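Local coordinates for catalase (Bacillus pumilus, PDB 4QOL), which breaks hydrogen peroxide down to water and oxygen at a haem iron and also shows peroxidase-like reactivity towards phenolic substrates, at the interface of chains A and B and the interface of chains A and C. Coordinates in Å, arbitrary orientation; residue numbers count along the deposited sequence, not the author numbering. Chains: chain A/B/C, Catalase.

Contact 1: the interface of chains A and B. Residues chain A 365-367, 393, 395; chain B 8-11.
B:Leu9 lies against A:Asn366, A:Asn367 and A:Pro393, while its neighbour B:Thr10 is stitched to A:His365 and A:Asn366. An N-terminal loop stretch of chain B meets two loop segments of chain A, around residues 365-367 and 393-395, in part of a two-fold symmetric interface of the catalase tetramer. B:Leu9 sends its CG anti to the backbone N (chi1 -168°), which carries methyl CD1 to 3.7 Å from A:Asn366 CA. It meets the side chain of A:Asn367 at about a right angle, near the amide oxygen. The ring carbon CB of A:Pro393 packs on the leucine backbone, 3.7 Å from B:Leu9 CA.

B:Thr10 grips A:His365 twice. Its backbone N donates to A:His365 O over 2.8 Å, and its hydroxyl OG1 accepts from A:His365 N at 3.0 Å. The hydroxyl stands between its own backbone N and carbonyl carbon (chi1 71°), and it donates its own hydrogen to B:Thr11 O, so it is held as donor and acceptor at once. The methylene CB of A:His365 lies 3.4 Å from B:Asn8 O, with the imidazole carbon CD2 next to it. At the rim a water joins B:Asn8 OD1 to A:Glu395 O. The amide nitrogen ND2 of A:Asn366 donates to B:Thr10 O over 3.0 Å; the acceptor lies in the amide plane, yet the donor stands above the carbonyl plane.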
loop_
_atom_site.group_PDB
_atom_site.type_symbol
_atom_site.label_atom_id
_atom_site.label_comp_id
_atom_site.label_asym_id
_atom_site.label_seq_id
_atom_site.Cartn_x
_atom_site.Cartn_y
_atom_site.Cartn_z
ATOM N N HIS A 365 -18.757 -16.735 8.088
ATOM C CA HIS A 365 -18.517 -16.637 9.513
ATOM C C HIS A 365 -17.151 -17.245 9.765
ATOM O O HIS A 365 -16.965 -18.469 9.588
ATOM C CB HIS A 365 -19.555 -17.452 10.334
ATOM C CG HIS A 365 -20.978 -17.111 10.035
ATOM N ND1 HIS A 365 -21.518 -15.887 10.345
ATOM C CD2 HIS A 365 -21.981 -17.840 9.509
ATOM C CE1 HIS A 365 -22.775 -15.844 9.947
ATOM N NE2 HIS A 365 -23.089 -17.026 9.469
ATOM N N ASN A 366 -16.240 -16.458 10.278
ATOM C CA ASN A 366 -14.955 -16.993 10.706
ATOM C C ASN A 366 -14.249 -16.101 11.688
ATOM O O ASN A 366 -14.808 -15.142 12.171
ATOM C CB ASN A 366 -14.121 -17.431 9.469
ATOM C CG ASN A 366 -13.740 -16.306 8.588
ATOM O OD1 ASN A 366 -13.357 -15.231 9.074
ATOM N ND2 ASN A 366 -13.829 -16.544 7.305
ATOM N N ASN A 367 -13.045 -16.489 12.082
ATOM C CA ASN A 367 -12.308 -15.756 13.106
ATOM C C ASN A 367 -11.240 -14.808 12.562
ATOM O O ASN A 367 -10.385 -14.377 13.343
ATOM C CB ASN A 367 -11.729 -16.753 14.085
ATOM C CG ASN A 367 -12.860 -17.473 14.856
ATOM O OD1 ASN A 367 -12.975 -18.753 14.900
ATOM N ND2 ASN A 367 -13.730 -16.687 15.429
ATOM N N PRO A 393 -18.918 -20.028 15.558
ATOM C CA PRO A 393 -18.824 -20.927 14.386
ATOM C C PRO A 393 -17.927 -22.148 14.642
ATOM O O PRO A 393 -16.871 -22.034 15.283
ATOM C CB PRO A 393 -18.272 -20.034 13.276
ATOM C CG PRO A 393 -18.364 -18.620 13.766
ATOM C CD PRO A 393 -18.685 -18.607 15.233
ATOM N N GLU A 395 -16.376 -25.933 12.808
ATOM C CA GLU A 395 -16.191 -26.792 11.644
ATOM C C GLU A 395 -17.345 -27.799 11.476
ATOM O O GLU A 395 -18.081 -28.095 12.435
ATOM C CB GLU A 395 -14.860 -27.541 11.731
ATOM C CG GLU A 395 -14.881 -28.663 12.751
ATOM C CD GLU A 395 -13.505 -29.215 13.098
ATOM O OE1 GLU A 395 -13.450 -30.375 13.566
ATOM O OE2 GLU A 395 -12.477 -28.560 12.916
ATOM N N ASN B 8 -21.812 -22.498 10.833
ATOM C CA ASN B 8 -20.605 -23.034 10.269
ATOM C C ASN B 8 -19.497 -21.995 10.275
ATOM O O ASN B 8 -19.680 -20.832 9.924
ATOM C CB ASN B 8 -20.776 -23.494 8.842
ATOM C CG ASN B 8 -21.734 -24.631 8.712
ATOM O OD1 ASN B 8 -21.787 -25.553 9.589
ATOM N ND2 ASN B 8 -22.538 -24.584 7.698
ATOM N N LEU B 9 -18.315 -22.444 10.640
ATOM C CA LEU B 9 -17.087 -21.776 10.230
ATOM C C LEU B 9 -16.925 -21.911 8.737
ATOM O O LEU B 9 -17.088 -22.983 8.209
ATOM C CB LEU B 9 -15.890 -22.396 10.946
ATOM C CG LEU B 9 -14.577 -21.622 10.824
ATOM C CD1 LEU B 9 -14.562 -20.510 11.864
ATOM C CD2 LEU B 9 -13.386 -22.555 11.025
ATOM N N THR B 10 -16.607 -20.785 8.035
ATOM C CA THR B 10 -16.550 -20.832 6.618
ATOM C C THR B 10 -15.246 -20.163 6.124
ATOM O O THR B 10 -14.591 -19.414 6.891
ATOM C CB THR B 10 -17.686 -20.060 5.917
ATOM O OG1 THR B 10 -17.490 -18.647 6.083
ATOM C CG2 THR B 10 -18.971 -20.445 6.431
ATOM N N THR B 11 -14.856 -20.418 4.874
ATOM C CA THR B 11 -13.860 -19.579 4.196
ATOM C C THR B 11 -14.499 -18.224 3.840
ATOM O O THR B 11 -15.709 -18.023 3.973
ATOM C CB THR B 11 -13.333 -20.232 2.912
ATOM O OG1 THR B 11 -14.401 -20.220 1.957
ATOM C CG2 THR B 11 -12.812 -21.606 3.151
HETATM O O HOH W 1 -20.740 -26.364 12.009
#

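Contact 2: the interface of chains A and C. Residues chain A 40, 43-44, 47-48; chain C 338-339, 342-343.
The C:Phe338 ring takes A:Ile40 on one face, with methyl CD1 4.0 Å above the ring plane and towards the rim, and A:Ile40 CG2 near the ring tip, 4.0 Å from C:Phe338 CZ. A:Leu43 runs past the ring in the opposite direction, touching through CD1. On the other face C:Asp342 CB, from the same helix, backs the ring.

Outward from this core, A:Asp47 turns its carboxylate towards C:Ser339 and C:Asp342. C:Ser339 OG donates to A:Asp47 OD1 on the syn side, and C:Thr343 OG1 gives a 2.7 Å bond to the backbone A:Asp47 O, in the carbonyl plane on a lone pair. A:Asp47 OD2 lies 2.6 Å from C:Asp342 OD2; such closeness suggests a shared proton, though none is seen. With CG anti to the backbone N (chi1 -176°), C:Asp342 presents both oxygens to A:Arg48, which grips end-on: NH1 to OD2 at 2.8 Å and NH2 to OD1 at 2.9 Å, the two planes 52° apart. A:Ala44 O accepts from NH1 and steadies the guanidinium. An alanine at A:Arg48 would probably leave the C:Asp342 carboxylate without its two-nitrogen mate, beside A:Asp47, and A:Ala44 O without the NH1 donor. The patch pins the N-terminal helix 37-46 and the turn after it to helix 331-348 of the partner subunit.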
loop_
_atom_site.group_PDB
_atom_site.type_symbol
_atom_site.label_atom_id
_atom_site.label_comp_id
_atom_site.label_asym_id
_atom_site.label_seq_id
_atom_site.Cartn_x
_atom_site.Cartn_y
_atom_site.Cartn_z
ATOM N N ILE A 40 -8.341 20.399 -1.543
ATOM C CA ILE A 40 -7.339 19.423 -1.221
ATOM C C ILE A 40 -7.998 18.028 -1.151
ATOM O O ILE A 40 -7.441 17.023 -1.670
ATOM C CB ILE A 40 -6.575 19.771 0.059
ATOM C CG1 ILE A 40 -5.834 21.088 -0.075
ATOM C CG2 ILE A 40 -5.608 18.657 0.422
ATOM C CD1 ILE A 40 -4.887 21.124 -1.243
ATOM N N LEU A 43 -8.783 16.975 -4.948
ATOM C CA LEU A 43 -7.521 16.606 -5.621
ATOM C C LEU A 43 -6.865 15.347 -5.025
ATOM O O LEU A 43 -6.432 14.425 -5.774
ATOM C CB LEU A 43 -6.542 17.761 -5.632
ATOM C CG LEU A 43 -6.820 18.994 -6.512
ATOM C CD1 LEU A 43 -5.721 19.975 -6.295
ATOM C CD2 LEU A 43 -6.989 18.587 -7.975
ATOM N N ALA A 44 -6.881 15.200 -3.702
ATOM C CA ALA A 44 -6.182 14.083 -3.076
ATOM C C ALA A 44 -6.889 12.768 -3.438
ATOM O O ALA A 44 -6.244 11.723 -3.623
ATOM C CB ALA A 44 -6.144 14.254 -1.532
ATOM N N ASP A 47 -6.130 11.972 -6.998
ATOM C CA ASP A 47 -4.715 11.549 -7.060
ATOM C C ASP A 47 -4.536 10.071 -6.719
ATOM O O ASP A 47 -3.494 9.504 -6.966
ATOM C CB ASP A 47 -3.864 12.413 -6.094
ATOM C CG ASP A 47 -3.665 13.854 -6.596
ATOM O OD1 ASP A 47 -3.936 14.116 -7.769
ATOM O OD2 ASP A 47 -3.259 14.721 -5.774
ATOM N N ARG A 48 -5.550 9.501 -6.084
ATOM C CA ARG A 48 -5.535 8.112 -5.595
ATOM C C ARG A 48 -6.579 7.210 -6.250
ATOM O O ARG A 48 -6.822 6.123 -5.735
ATOM C CB ARG A 48 -5.722 8.152 -4.072
ATOM C CG ARG A 48 -4.513 8.631 -3.319
ATOM C CD ARG A 48 -4.770 8.949 -1.879
ATOM N NE ARG A 48 -3.527 9.425 -1.376
ATOM C CZ ARG A 48 -3.018 10.660 -1.638
ATOM N NH1 ARG A 48 -3.809 11.545 -2.116
ATOM N NH2 ARG A 48 -1.781 10.948 -1.295
ATOM N N PHE C 338 0.672 21.042 -5.685
ATOM C CA PHE C 338 0.273 19.993 -4.712
ATOM C C PHE C 338 0.073 18.633 -5.319
ATOM O O PHE C 338 0.540 17.619 -4.744
ATOM C CB PHE C 338 -1.019 20.439 -3.975
ATOM C CG PHE C 338 -1.621 19.329 -3.218
ATOM C CD1 PHE C 338 -0.997 18.875 -2.078
ATOM C CD2 PHE C 338 -2.749 18.713 -3.632
ATOM C CE1 PHE C 338 -1.493 17.791 -1.341
ATOM C CE2 PHE C 338 -3.287 17.633 -2.880
ATOM C CZ PHE C 338 -2.636 17.187 -1.752
ATOM N N SER C 339 -0.686 18.563 -6.398
ATOM C CA SER C 339 -1.241 17.269 -6.853
ATOM C C SER C 339 -0.132 16.292 -7.315
ATOM O O SER C 339 -0.292 15.082 -7.104
ATOM C CB SER C 339 -2.286 17.549 -7.914
ATOM O OG SER C 339 -2.528 16.447 -8.753
ATOM N N ASP C 342 1.741 14.623 -4.338
ATOM C CA ASP C 342 0.702 13.903 -3.653
ATOM C C ASP C 342 0.426 12.604 -4.382
ATOM O O ASP C 342 0.376 11.516 -3.709
ATOM C CB ASP C 342 -0.584 14.750 -3.564
ATOM C CG ASP C 342 -1.649 14.117 -2.789
ATOM O OD1 ASP C 342 -1.435 13.791 -1.581
ATOM O OD2 ASP C 342 -2.757 13.872 -3.340
ATOM N N THR C 343 0.163 12.649 -5.682
ATOM C CA THR C 343 -0.145 11.403 -6.435
ATOM C C THR C 343 1.033 10.497 -6.438
ATOM O O THR C 343 0.884 9.238 -6.360
ATOM C CB THR C 343 -0.719 11.681 -7.795
ATOM O OG1 THR C 343 -1.434 10.558 -8.266
ATOM C CG2 THR C 343 0.391 11.982 -8.827
#

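Contact 3: the interface of chains A and C. Residues chain A 22, 25, 27-29; chain C 331, 412, 414-416.
A short antiparallel beta bridge between subunits, backed by a lysine and ordered water, makes up this part of a two-fold symmetric interface, and it ties the N-terminal arm of one catalase subunit to another within the tetramer. A:Thr25 and C:Val412 pair through their backbones: A:Thr25 N donates to C:Val412 O over 2.8 Å, and C:Val412 N returns a bond of 3.0 Å to A:Thr25 O. The A:Thr25 hydroxyl lies between its backbone N and carbonyl carbon (chi1 59°), where OG1 donates to A:Gly27 O in the same arm. C:Val412 leans its CG2 methyl on A:Gly27 CA.

C:Lys331, extended beyond CG, crosses A:Thr25 at about a right angle, its CD passing methyl CG2 at 3.9 Å. Its terminal amino nitrogen NZ reaches A:His28 O at 2.9 Å, from above the carbonyl plane. The same NZ holds two waters: one leads to A:Thr25 OG1 and the backbone of C:Gln414, and the other water lies 2.7 Å from A:Asn22 OD1. The A:His28 side chain lies against C:Gln414, CB 3.8 Å from the amide carbon CD, with ring and amide planes 56° apart. C:Ile416 adds its CG2 methyl beside A:His28 O.

In the fold, the arm around strand 25-26 lies beside strand 411-412 and the residues following it, while C:Lys331 reaches in from the first turn of helix 331-348.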
loop_
_atom_site.group_PDB
_atom_site.type_symbol
_atom_site.label_atom_id
_atom_site.label_comp_id
_atom_site.label_asym_id
_atom_site.label_seq_id
_atom_site.Cartn_x
_atom_site.Cartn_y
_atom_site.Cartn_z
ATOM N N ASN A 22 -14.159 27.718 -7.875
ATOM C CA ASN A 22 -12.974 28.547 -7.594
ATOM C C ASN A 22 -12.266 28.031 -6.365
ATOM O O ASN A 22 -12.904 27.818 -5.306
ATOM C CB ASN A 22 -13.367 30.020 -7.372
ATOM C CG ASN A 22 -14.183 30.579 -8.523
ATOM O OD1 ASN A 22 -13.668 30.670 -9.657
ATOM N ND2 ASN A 22 -15.475 30.771 -8.296
ATOM N N THR A 25 -8.203 31.960 -2.689
ATOM C CA THR A 25 -7.031 32.657 -3.087
ATOM C C THR A 25 -6.908 34.000 -2.387
ATOM O O THR A 25 -7.888 34.509 -1.816
ATOM C CB THR A 25 -7.028 32.869 -4.659
ATOM O OG1 THR A 25 -8.195 33.615 -5.058
ATOM C CG2 THR A 25 -6.999 31.546 -5.361
ATOM N N GLY A 27 -7.285 37.410 -2.877
ATOM C CA GLY A 27 -7.989 38.166 -3.892
ATOM C C GLY A 27 -8.277 37.361 -5.137
ATOM O O GLY A 27 -7.897 36.157 -5.263
ATOM N N HIS A 28 -8.942 37.988 -6.095
ATOM C CA HIS A 28 -9.451 37.231 -7.244
ATOM C C HIS A 28 -8.356 36.672 -8.170
ATOM O O HIS A 28 -8.655 35.813 -8.975
ATOM C CB HIS A 28 -10.444 38.072 -8.077
ATOM C CG HIS A 28 -9.877 39.368 -8.563
ATOM N ND1 HIS A 28 -8.937 39.447 -9.573
ATOM C CD2 HIS A 28 -10.133 40.648 -8.190
ATOM C CE1 HIS A 28 -8.611 40.718 -9.775
ATOM N NE2 HIS A 28 -9.327 41.464 -8.952
ATOM N N ARG A 29 -7.126 37.177 -8.081
ATOM C CA ARG A 29 -6.061 36.671 -8.908
ATOM C C ARG A 29 -4.774 36.304 -8.174
ATOM O O ARG A 29 -3.701 36.182 -8.809
ATOM C CB ARG A 29 -5.722 37.668 -10.051
ATOM C CG ARG A 29 -5.167 38.997 -9.629
ATOM C CD ARG A 29 -4.689 39.779 -10.833
ATOM N NE ARG A 29 -4.019 38.878 -11.794
ATOM C CZ ARG A 29 -2.755 38.426 -11.701
ATOM N NH1 ARG A 29 -1.960 38.800 -10.688
ATOM N NH2 ARG A 29 -2.257 37.614 -12.653
ATOM N N LYS C 331 -3.953 29.924 -11.086
ATOM C CA LYS C 331 -4.677 29.069 -10.137
ATOM C C LYS C 331 -4.663 27.612 -10.543
ATOM O O LYS C 331 -4.943 26.744 -9.731
ATOM C CB LYS C 331 -6.135 29.487 -9.893
ATOM C CG LYS C 331 -6.323 30.876 -9.367
ATOM C CD LYS C 331 -7.800 31.246 -9.159
ATOM C CE LYS C 331 -8.001 32.732 -8.953
ATOM N NZ LYS C 331 -9.443 33.028 -8.784
ATOM N N VAL C 412 -10.678 34.820 -0.802
ATOM C CA VAL C 412 -11.887 34.746 -1.611
ATOM C C VAL C 412 -11.891 33.473 -2.501
ATOM O O VAL C 412 -10.829 32.962 -2.848
ATOM C CB VAL C 412 -12.099 35.992 -2.452
ATOM C CG1 VAL C 412 -12.052 37.219 -1.566
ATOM C CG2 VAL C 412 -11.066 36.075 -3.584
ATOM N N GLN C 414 -13.308 33.370 -6.140
ATOM C CA GLN C 414 -13.845 34.275 -7.135
ATOM C C GLN C 414 -13.041 34.143 -8.430
ATOM O O GLN C 414 -11.812 34.161 -8.383
ATOM C CB GLN C 414 -13.714 35.710 -6.582
ATOM C CG GLN C 414 -14.317 36.862 -7.363
ATOM C CD GLN C 414 -13.951 38.211 -6.699
ATOM O OE1 GLN C 414 -13.638 38.265 -5.507
ATOM N NE2 GLN C 414 -13.928 39.267 -7.480
ATOM N N LYS C 415 -13.743 34.125 -9.557
ATOM C CA LYS C 415 -13.084 34.051 -10.854
ATOM C C LYS C 415 -12.191 35.274 -11.055
ATOM O O LYS C 415 -12.483 36.376 -10.609
ATOM C CB LYS C 415 -14.115 33.895 -11.991
ATOM C CG LYS C 415 -13.517 33.520 -13.339
ATOM C CD LYS C 415 -14.470 33.773 -14.479
ATOM C CE LYS C 415 -15.671 32.871 -14.457
ATOM N NZ LYS C 415 -16.466 33.159 -15.680
ATOM N N ILE C 416 -11.096 35.083 -11.780
ATOM C CA ILE C 416 -10.313 36.233 -12.222
ATOM C C ILE C 416 -11.154 37.264 -12.981
ATOM O O ILE C 416 -12.152 36.927 -13.650
ATOM C CB ILE C 416 -9.131 35.787 -13.138
ATOM C CG1 ILE C 416 -9.612 34.981 -14.347
ATOM C CG2 ILE C 416 -8.069 35.007 -12.330
ATOM C CD1 ILE C 416 -8.610 34.970 -15.487
HETATM O O HOH W 2 -10.342 32.421 -6.138
HETATM O O HOH W 3 -11.046 30.841 -10.074
#

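Contacts 2 and 3 lie on the same A-C interface, their C-alpha centres about 21 Å apart, and both use the N-terminal part of chain A and helix 331-348 of chain C: contact 3 takes its first residue and contact 2 its middle. Contact 1 belongs to the A-B interface, its C-alpha centre about 40 Å from that of contact 2 and 58 Å from that of contact 3. There the roles are exchanged, with chain B giving its N-terminal stretch and chain A a later loop region. In all three, then, an N-terminal segment packs against a neighbour, so each subunit's arm probably contributes to holding more than one partner in the tetramer.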